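Local coordinates for protein phosphoacetylglucosamine mutase (Aspergillus lentulus, PDB 5O9X) that interconverts the 6-phosphate and 1-phosphate of N-acetylglucosamine, probably by way of a bisphosphorylated sugar intermediate, at residues A[281-284]-A[289-292]. The protein carries 1 engineered substitution. Residues are numbered along the deposited sequence; the frame is centred on the assembly and turned at random.
Unlike the reference sequence in segment 289-292: Leu291 (reference Val). With G16 (1,6-di-O-phosphono-alpha-D-glucopyranose), chain B.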
ATOM      1  N   ALA A 281      -6.580  14.591   6.512  1.00 15.13           N
ATOM      2  CA  ALA A 281      -5.840  13.469   5.903  1.00 13.61           C
ATOM      3  C   ALA A 281      -6.444  13.160   4.552  1.00 13.81           C
ATOM      4  O   ALA A 281      -7.586  13.554   4.255  1.00 15.40           O
ATOM      5  CB  ALA A 281      -5.900  12.260   6.812  1.00 12.29           C
ATOM      6  N   SER A 282      -5.666  12.518   3.689  1.00 13.98           N
ATOM      7  CA  SER A 282      -6.212  12.102   2.390  1.00 13.97           C
ATOM      8  C   SER A 282      -5.934  10.626   2.206  1.00 15.11           C
ATOM      9  O   SER A 282      -4.819  10.187   2.438  1.00 13.88           O
ATOM     10  CB  SER A 282      -5.463  12.855   1.306  1.00 14.01           C
ATOM     11  OG  SER A 282      -6.022  14.166   1.122  1.00 17.91           O
ATOM     12  N   LEU A 283      -6.963   9.860   1.805  1.00 13.88           N
ATOM     13  CA  LEU A 283      -6.791   8.485   1.377  1.00 15.14           C
ATOM     14  C   LEU A 283      -6.589   8.511  -0.136  1.00 15.64           C
ATOM     15  O   LEU A 283      -6.733   9.534  -0.750  1.00 13.96           O
ATOM     16  CB  LEU A 283      -8.142   7.722   1.591  1.00 16.32           C
ATOM     17  CG  LEU A 283      -8.636   7.695   3.044  1.00 19.36           C
ATOM     18  CD1 LEU A 283      -9.946   6.910   3.146  1.00 17.84           C
ATOM     19  CD2 LEU A 283      -7.541   7.103   3.963  1.00 19.59           C
ATOM     20  N   ASP A 284      -6.280   7.371  -0.739  1.00 15.03           N
ATOM     21  CA  ASP A 284      -6.326   7.336  -2.215  1.00 15.96           C
ATOM     22  C   ASP A 284      -7.534   6.521  -2.678  1.00 16.23           C
ATOM     23  O   ASP A 284      -8.372   6.147  -1.847  1.00 16.55           O
ATOM     24  CB  ASP A 284      -4.960   6.923  -2.852  1.00 16.42           C
ATOM     25  CG  ASP A 284      -4.624   5.496  -2.600  1.00 19.82           C
ATOM     26  OD1 ASP A 284      -5.289   4.871  -1.702  1.00 19.90           O
ATOM     27  OD2 ASP A 284      -3.697   4.972  -3.290  1.00 21.56           O
ATOM     28  N   ARG A 289      -3.479   4.092   0.854  1.00 15.45           N
ATOM     29  CA  ARG A 289      -2.467   5.102   1.246  1.00 14.53           C
ATOM     30  C   ARG A 289      -3.182   6.103   2.126  1.00 15.53           C
ATOM     31  O   ARG A 289      -4.354   6.437   1.855  1.00 13.98           O
ATOM     32  CB  ARG A 289      -1.981   5.887   0.019  1.00 14.48           C
ATOM     33  CG  ARG A 289      -1.185   5.045  -0.962  1.00 15.11           C
ATOM     34  CD  ARG A 289      -0.709   5.991  -2.081  1.00 15.43           C
ATOM     35  NE  ARG A 289      -0.087   5.215  -3.177  1.00 15.49           N
ATOM     36  CZ  ARG A 289       0.596   5.780  -4.165  1.00 17.30           C
ATOM     37  NH1 ARG A 289       0.712   7.102  -4.207  1.00 14.99           N
ATOM     38  NH2 ARG A 289       1.085   5.064  -5.153  1.00 17.22           N
ATOM     39  N   ILE A 290      -2.461   6.635   3.124  1.00 14.68           N
ATOM     40  CA  ILE A 290      -2.992   7.806   3.842  1.00 14.48           C
ATOM     41  C   ILE A 290      -1.843   8.801   4.089  1.00 15.16           C
ATOM     42  O   ILE A 290      -0.752   8.385   4.459  1.00 14.15           O
ATOM     43  CB  ILE A 290      -3.653   7.427   5.147  1.00 16.31           C
ATOM     44  CG1 ILE A 290      -4.272   8.685   5.834  1.00 19.26           C
ATOM     45  CG2 ILE A 290      -2.751   6.558   6.022  1.00 14.63           C
ATOM     46  CD1 ILE A 290      -5.248   8.323   6.905  1.00 20.01           C
ATOM     47  N   LEU A 291      -2.082  10.079   3.846  1.00 14.87           N
ATOM     48  CA  LEU A 291      -1.344  11.105   4.610  1.00 16.84           C
ATOM     49  C   LEU A 291      -2.078  12.154   5.255  1.00 16.10           C
ATOM     50  O   LEU A 291      -3.226  12.327   4.981  1.00 18.28           O
ATOM     51  CB  LEU A 291      -0.295  11.792   3.882  1.00 22.06           C
ATOM     52  CG  LEU A 291      -0.147  12.191   2.543  1.00 25.34           C
ATOM     53  CD1 LEU A 291       0.528  10.815   2.360  1.00 18.51           C
ATOM     54  CD2 LEU A 291      -1.523  12.574   2.037  1.00 19.28           C
ATOM     55  N   TYR A 292      -1.385  12.846   6.137  1.00 15.03           N
ATOM     56  CA  TYR A 292      -2.011  13.866   6.964  1.00 15.07           C
ATOM     57  C   TYR A 292      -1.446  15.197   6.564  1.00 14.96           C
ATOM     58  O   TYR A 292      -0.338  15.251   6.011  1.00 15.52           O
ATOM     59  CB  TYR A 292      -1.573  13.587   8.473  1.00 14.38           C
ATOM     60  CG  TYR A 292      -2.654  12.795   9.252  1.00 14.94           C
ATOM     61  CD1 TYR A 292      -2.784  11.381   9.057  1.00 14.00           C
ATOM     62  CD2 TYR A 292      -3.534  13.465  10.123  1.00 14.23           C
ATOM     63  CE1 TYR A 292      -3.774  10.631   9.739  1.00 13.98           C
ATOM     64  CE2 TYR A 292      -4.516  12.737  10.877  1.00 13.92           C
ATOM     65  CZ  TYR A 292      -4.634  11.324  10.653  1.00 14.76           C
ATOM     66  OH  TYR A 292      -5.531  10.557  11.386  1.00 15.33           O
TER
HETATM   67  C1  G16 B 601       1.953   1.052  -5.719  1.00 19.76           C
HETATM   68  C2  G16 B 601       2.748   0.197  -4.738  1.00 27.33           C
HETATM   69  C3  G16 B 601       3.627   1.109  -3.824  1.00 24.16           C
HETATM   70  C4  G16 B 601       4.552   2.042  -4.584  1.00 22.73           C
HETATM   71  C5  G16 B 601       3.701   2.870  -5.538  1.00 22.52           C
HETATM   72  C6  G16 B 601       4.483   3.644  -6.575  1.00 20.51           C
HETATM   73  O1  G16 B 601       1.062   1.895  -4.982  1.00 20.16           O
HETATM   74  O2  G16 B 601       1.923  -0.698  -3.930  1.00 31.53           O
HETATM   75  O3  G16 B 601       4.271   0.283  -2.938  1.00 27.54           O
HETATM   76  O4  G16 B 601       5.313   3.009  -3.735  1.00 22.37           O
HETATM   77  O5  G16 B 601       2.909   2.031  -6.412  1.00 20.78           O
HETATM   78  O6  G16 B 601       5.258   2.642  -7.376  1.00 16.99           O
HETATM   79  P   G16 B 601       6.118   3.165  -8.647  1.00 16.36           P
HETATM   80  O1P G16 B 601       7.012   4.341  -8.189  1.00 15.51           O
HETATM   81  O2P G16 B 601       5.121   3.692  -9.707  1.00 16.18           O
HETATM   82  O3P G16 B 601       6.866   1.957  -9.251  1.00 18.19           O
HETATM   83  P'  G16 B 601      -0.564   1.853  -5.171  1.00 18.22           P
HETATM   84  O1X G16 B 601      -0.970   0.380  -5.446  1.00 17.73           O
HETATM   85  O2X G16 B 601      -0.890   2.648  -6.477  1.00 17.83           O
HETATM   86  O3X G16 B 601      -1.185   2.577  -4.027  1.00 18.11           O
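Ala281 sets its CB over the centre of one face of the Tyr292 ring, 3.9 Å from the ring centroid, a CH-pi contact; the ring also meets Trp449 edge-to-face, and its OH is hydrogen-bonded to Glu436. The guanidinium of Arg289 is engaged along its edge by one phosphate of the bound glucose 1,6-bisphosphate. Arg289 NE donates to O3X of the ligand at 3.0 Å, while NH2 reaches the bridging oxygen O1 in the guanidinium plane through a nearly straight bond (167°). Extended from CG to NE, the arginine side chain crosses that of Asp284 at about a right angle, although the carboxylate and guanidinium planes are only 26° apart. Asp284 OD2 lies well out of the Arg289 guanidinium plane, so its long salt bridge to Arg289 NE (3.6 Å) rests on charge alone. With CG between its own backbone N and carbonyl carbon (chi1 69°), Asp284 places OD1 to accept a weak hydrogen bond from Arg289 N and a further bond from Asp288 N. Behind this pair, Ser282 N to Leu291 O (2.8 Å) and Leu291 N to Ser282 O (3.1 Å) join the backbones, and Ile290 CD1 rests against Leu283 CD2 and Ala281 CB beside helix 428-442. The Asp-Gly-Asp-Ala-Asp-Arg turn of this antiparallel domain II hairpin corresponds to the metal-binding loop of alpha-D-phosphohexomutases, Asp284, Asp286 and Asp288 matching the metal-binding aspartates of relatives.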